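Local coordinates for protein probable transcriptional regulator (Pseudomonas aeruginosa, PDB 2ESN) that probably regulates transcription as a LysR-family protein, binding DNA through a helix-turn-helix domain and probably an effector through a substrate-binding domain, at the interface of chains A and B and the interface of chains A and C. Sequence-based numbering; all coordinates share one arbitrary frame. Chains: chain A/B/C, probable transcriptional regulator.

Chain A meets two different copies of the protein, using the substrate-binding domain for chain B in contact 1 and the linker helix after the DNA-binding domain for chain C in contact 2. Their C-alpha centres lie about 45 Å apart, and they share no residue or helix: contact 1 draws on helices 109-126, 236-244 and 254-264, contact 2 on the long helix that starts at residue 68 and on N-terminal helices. Each interface is two-fold symmetric. Having two separate surfaces, each able to pair copies, fits the four-chain deposited assembly and the dimer-of-dimers plan common among LysR-type regulators, although the coordinates alone do not prove the solution state.

Contact 1: the interface of chains A and B. Residues chain A 113, 237, 241, 259-260, 263; chain B 237, 241, 260, 263.
Water 1 bridges two main-chain carbonyls across the interface, lying 3.0 Å from A:Ala259 O and 2.7 Å from B:Ala263 O. Beside this polar bridge, the B:Ala263 methyl rests against A:Ala259 O, and the rest of the patch is mainly hydrocarbon. B:Phe241 carries much of it, with 71 Å² of its surface hidden by chain A. A:Phe113 meets it edge to face: the ring planes stand at 84°, and A:Phe113 CE1 lies 3.6 Å above the B:Phe241 ring plane, over its centre. With its CG anti to the backbone N (chi1 163°), A:Phe113 presents its CD1-CE1 edge to that face. On the same side, the A:Ala259 methyl sits beyond the rim, near B:Phe241 CE2, while A:Leu260 CD1 approaches the far end obliquely, 3.5 Å from B:Phe241 CZ. Together they contact one side of the ring and its CZ end. The exchanged leucine-phenylalanine pair repeats the last contact, A:Phe241 CZ lying 3.7 Å from B:Leu260 CD1. To one side of these twin pairs, A:Leu237 and B:Leu237 lie alongside each other with their side chains pointing opposite ways, A:Leu237 CD1 coming 3.9 Å from B:Leu237 CB. A:Leu237 CD2 also backs a face of A:Phe113, which should steady that ring. The patch joins helices 109-126, 236-244 and 254-264 of chain A to helices 236-244 and 254-264 of chain B, pairing two LysR substrate-binding domains about a two-fold axis.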
# COMPACT_ATOMS: atom_id res chain seq x y z
N PHE A 113 -21.18 6.70 19.82
CA PHE A 113 -22.00 6.92 20.99
C PHE A 113 -23.41 7.47 20.68
O PHE A 113 -24.37 7.13 21.34
CB PHE A 113 -21.27 7.96 21.84
CG PHE A 113 -22.14 8.61 22.87
CD1 PHE A 113 -22.44 7.92 24.07
CD2 PHE A 113 -22.69 9.87 22.63
CE1 PHE A 113 -23.26 8.52 25.00
CE2 PHE A 113 -23.49 10.48 23.54
CZ PHE A 113 -23.77 9.83 24.76
N LEU A 237 -15.36 11.06 24.61
CA LEU A 237 -15.83 10.43 25.84
C LEU A 237 -14.67 10.35 26.84
O LEU A 237 -14.84 10.73 27.99
CB LEU A 237 -16.47 9.05 25.52
CG LEU A 237 -17.75 9.06 24.61
CD1 LEU A 237 -18.41 7.64 24.56
CD2 LEU A 237 -18.81 10.13 25.01
N PHE A 241 -13.74 12.71 30.67
CA PHE A 241 -13.10 12.20 31.92
C PHE A 241 -11.88 13.01 32.17
O PHE A 241 -11.53 13.33 33.35
CB PHE A 241 -12.81 10.68 31.80
CG PHE A 241 -14.03 9.83 32.12
CD1 PHE A 241 -14.77 9.23 31.09
CD2 PHE A 241 -14.49 9.74 33.47
CE1 PHE A 241 -15.93 8.50 31.36
CE2 PHE A 241 -15.67 8.96 33.79
CZ PHE A 241 -16.40 8.37 32.70
N ALA A 259 -24.41 13.07 29.12
CA ALA A 259 -24.45 11.69 29.51
C ALA A 259 -23.34 11.35 30.47
O ALA A 259 -23.43 10.40 31.24
CB ALA A 259 -24.40 10.76 28.28
N LEU A 260 -22.25 12.11 30.44
CA LEU A 260 -21.14 11.82 31.40
C LEU A 260 -21.00 12.82 32.54
O LEU A 260 -20.05 12.67 33.36
CB LEU A 260 -19.79 11.72 30.64
CG LEU A 260 -19.53 10.40 29.87
CD1 LEU A 260 -20.57 10.02 28.93
CD2 LEU A 260 -18.18 10.50 29.07
N ALA A 263 -20.95 10.87 35.89
CA ALA A 263 -19.84 9.89 35.91
C ALA A 263 -18.46 10.53 35.93
O ALA A 263 -17.54 10.03 36.62
CB ALA A 263 -19.94 8.96 34.69
N LEU B 237 -15.72 3.06 25.37
CA LEU B 237 -16.67 3.88 26.12
C LEU B 237 -18.02 3.98 25.43
O LEU B 237 -19.06 3.94 26.10
CB LEU B 237 -16.07 5.23 26.49
CG LEU B 237 -14.68 5.15 27.17
CD1 LEU B 237 -14.00 6.53 27.16
CD2 LEU B 237 -14.80 4.59 28.52
N PHE B 241 -22.12 2.28 26.35
CA PHE B 241 -23.46 2.84 26.15
C PHE B 241 -24.31 2.00 25.25
O PHE B 241 -25.47 1.88 25.50
CB PHE B 241 -23.42 4.26 25.70
CG PHE B 241 -23.07 5.23 26.80
CD1 PHE B 241 -21.75 5.67 26.94
CD2 PHE B 241 -24.07 5.76 27.65
CE1 PHE B 241 -21.44 6.61 27.91
CE2 PHE B 241 -23.75 6.72 28.61
CZ PHE B 241 -22.42 7.11 28.75
N LEU B 260 -18.55 3.68 33.98
CA LEU B 260 -19.77 3.97 33.23
C LEU B 260 -20.98 3.18 33.71
O LEU B 260 -22.02 3.27 33.10
CB LEU B 260 -19.57 3.69 31.70
CG LEU B 260 -18.91 4.82 30.86
CD1 LEU B 260 -17.59 5.12 31.43
CD2 LEU B 260 -18.76 4.38 29.42
N ALA B 263 -23.84 5.60 34.52
CA ALA B 263 -24.27 6.44 33.34
C ALA B 263 -24.91 5.63 32.25
O ALA B 263 -25.80 6.11 31.60
CB ALA B 263 -23.10 7.19 32.77
O HOH W 1 -26.02 8.82 31.37

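Contact 2: the interface of chains A and C. Residues chain A 80, 83-84; chain C 7, 15, 76-77, 79-80.
The long helix that follows the winged helix-turn-helix of LysR-type regulators, the linker helix, forms this contact: helix 68-87 of chain A packs against its counterpart, helix 68-91, in chain C. From A:Ala80 to A:Leu84 the chain runs roughly opposite to the course from C:Ala76 to C:Ala80, so the two helices pair in an antiparallel sense, as expected for DNA-binding domains dimerised through their linker helices. Alanines allow a near approach. A:Ala80 CA and C:Ala80 CA are 4.0 Å apart, equivalent positions meeting near the two-fold axis, and the A:Ala80 methyl faces the C:Ala80 carbonyl oxygen. One turn further on, A:Ala83 sets its methyl alongside the main chain between C:Ala76 and C:Ala80, while its carbonyl oxygen, A:Ala83 O, lies 3.6 Å from the methyl C:Ala76 CB.

A:Leu84 is the main side chain reaching across, with 61 Å² of its surface hidden by chain C, and its atoms contact several elements of that chain, with C:Leu15 met by both branches. Its CG is anti to the carbonyl carbon (chi1 -69°), and CD1 continues the chain outward (chi2 -166°), which aims that methyl tip to tip at C:Leu15, with A:Leu84 CD1 and C:Leu15 CD1 3.8 Å apart. The other branch turns toward the partner linker helix: A:Leu84 CD2 comes within 3.3 Å of C:Ala80 CB, a tight methyl-methyl contact, and also lies over C:Val77, 4.0 Å from its CA. Nearer the backbone, A:Leu84 CB meets C:Leu7 CD1 at 3.6 Å. C:Leu7 belongs to the short helix 6-9 and C:Leu15 to helix 14-24, the helix preceding the helix-turn-helix; A:Leu84 lies between these N-terminal helices and helix 68-91 of chain C, a placement that may tie the DNA-binding domain of one chain to the linker of the other.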
# COMPACT_ATOMS: atom_id res chain seq x y z
N ALA A 80 -14.35 -23.85 -2.84
CA ALA A 80 -14.86 -23.18 -4.05
C ALA A 80 -16.31 -22.75 -3.92
O ALA A 80 -16.65 -21.61 -4.24
CB ALA A 80 -14.67 -24.07 -5.27
N ALA A 83 -16.56 -19.87 -1.48
CA ALA A 83 -16.12 -18.64 -2.11
C ALA A 83 -17.16 -18.06 -3.07
O ALA A 83 -17.49 -16.85 -3.03
CB ALA A 83 -14.79 -18.84 -2.77
N LEU A 84 -17.71 -18.92 -3.93
CA LEU A 84 -18.77 -18.47 -4.82
C LEU A 84 -19.96 -17.87 -4.05
O LEU A 84 -20.37 -16.75 -4.34
CB LEU A 84 -19.23 -19.62 -5.74
CG LEU A 84 -18.19 -20.04 -6.79
CD1 LEU A 84 -18.85 -20.90 -7.81
CD2 LEU A 84 -17.54 -18.80 -7.47
N LEU C 7 -26.02 -19.82 -5.71
CA LEU C 7 -25.46 -20.86 -6.58
C LEU C 7 -26.49 -21.70 -7.33
O LEU C 7 -26.22 -22.23 -8.43
CB LEU C 7 -24.55 -21.80 -5.78
CG LEU C 7 -23.23 -21.26 -5.25
CD1 LEU C 7 -22.84 -19.94 -5.90
CD2 LEU C 7 -23.32 -21.13 -3.77
N LEU C 15 -19.72 -18.24 -14.84
CA LEU C 15 -18.65 -17.67 -14.03
C LEU C 15 -17.24 -17.76 -14.65
O LEU C 15 -16.40 -16.88 -14.41
CB LEU C 15 -18.70 -18.21 -12.58
CG LEU C 15 -20.01 -17.84 -11.86
CD1 LEU C 15 -20.02 -18.40 -10.45
CD2 LEU C 15 -20.26 -16.31 -11.86
N ALA C 76 -13.83 -13.26 -5.67
CA ALA C 76 -14.51 -14.47 -5.21
C ALA C 76 -14.43 -15.58 -6.27
O ALA C 76 -13.95 -16.69 -6.01
CB ALA C 76 -15.93 -14.14 -4.84
N VAL C 77 -14.87 -15.26 -7.48
CA VAL C 77 -14.74 -16.20 -8.62
C VAL C 77 -13.28 -16.67 -8.84
O VAL C 77 -12.99 -17.87 -9.01
CB VAL C 77 -15.29 -15.58 -9.91
CG1 VAL C 77 -15.19 -16.58 -11.05
CG2 VAL C 77 -16.70 -15.12 -9.68
N ALA C 79 -10.82 -16.89 -6.68
CA ALA C 79 -10.58 -17.81 -5.54
C ALA C 79 -11.27 -19.15 -5.70
O ALA C 79 -10.65 -20.20 -5.45
CB ALA C 79 -11.04 -17.15 -4.22
N ALA C 80 -12.55 -19.14 -6.11
CA ALA C 80 -13.25 -20.41 -6.38
C ALA C 80 -12.50 -21.29 -7.42
O ALA C 80 -12.08 -22.42 -7.12
CB ALA C 80 -14.61 -20.15 -6.80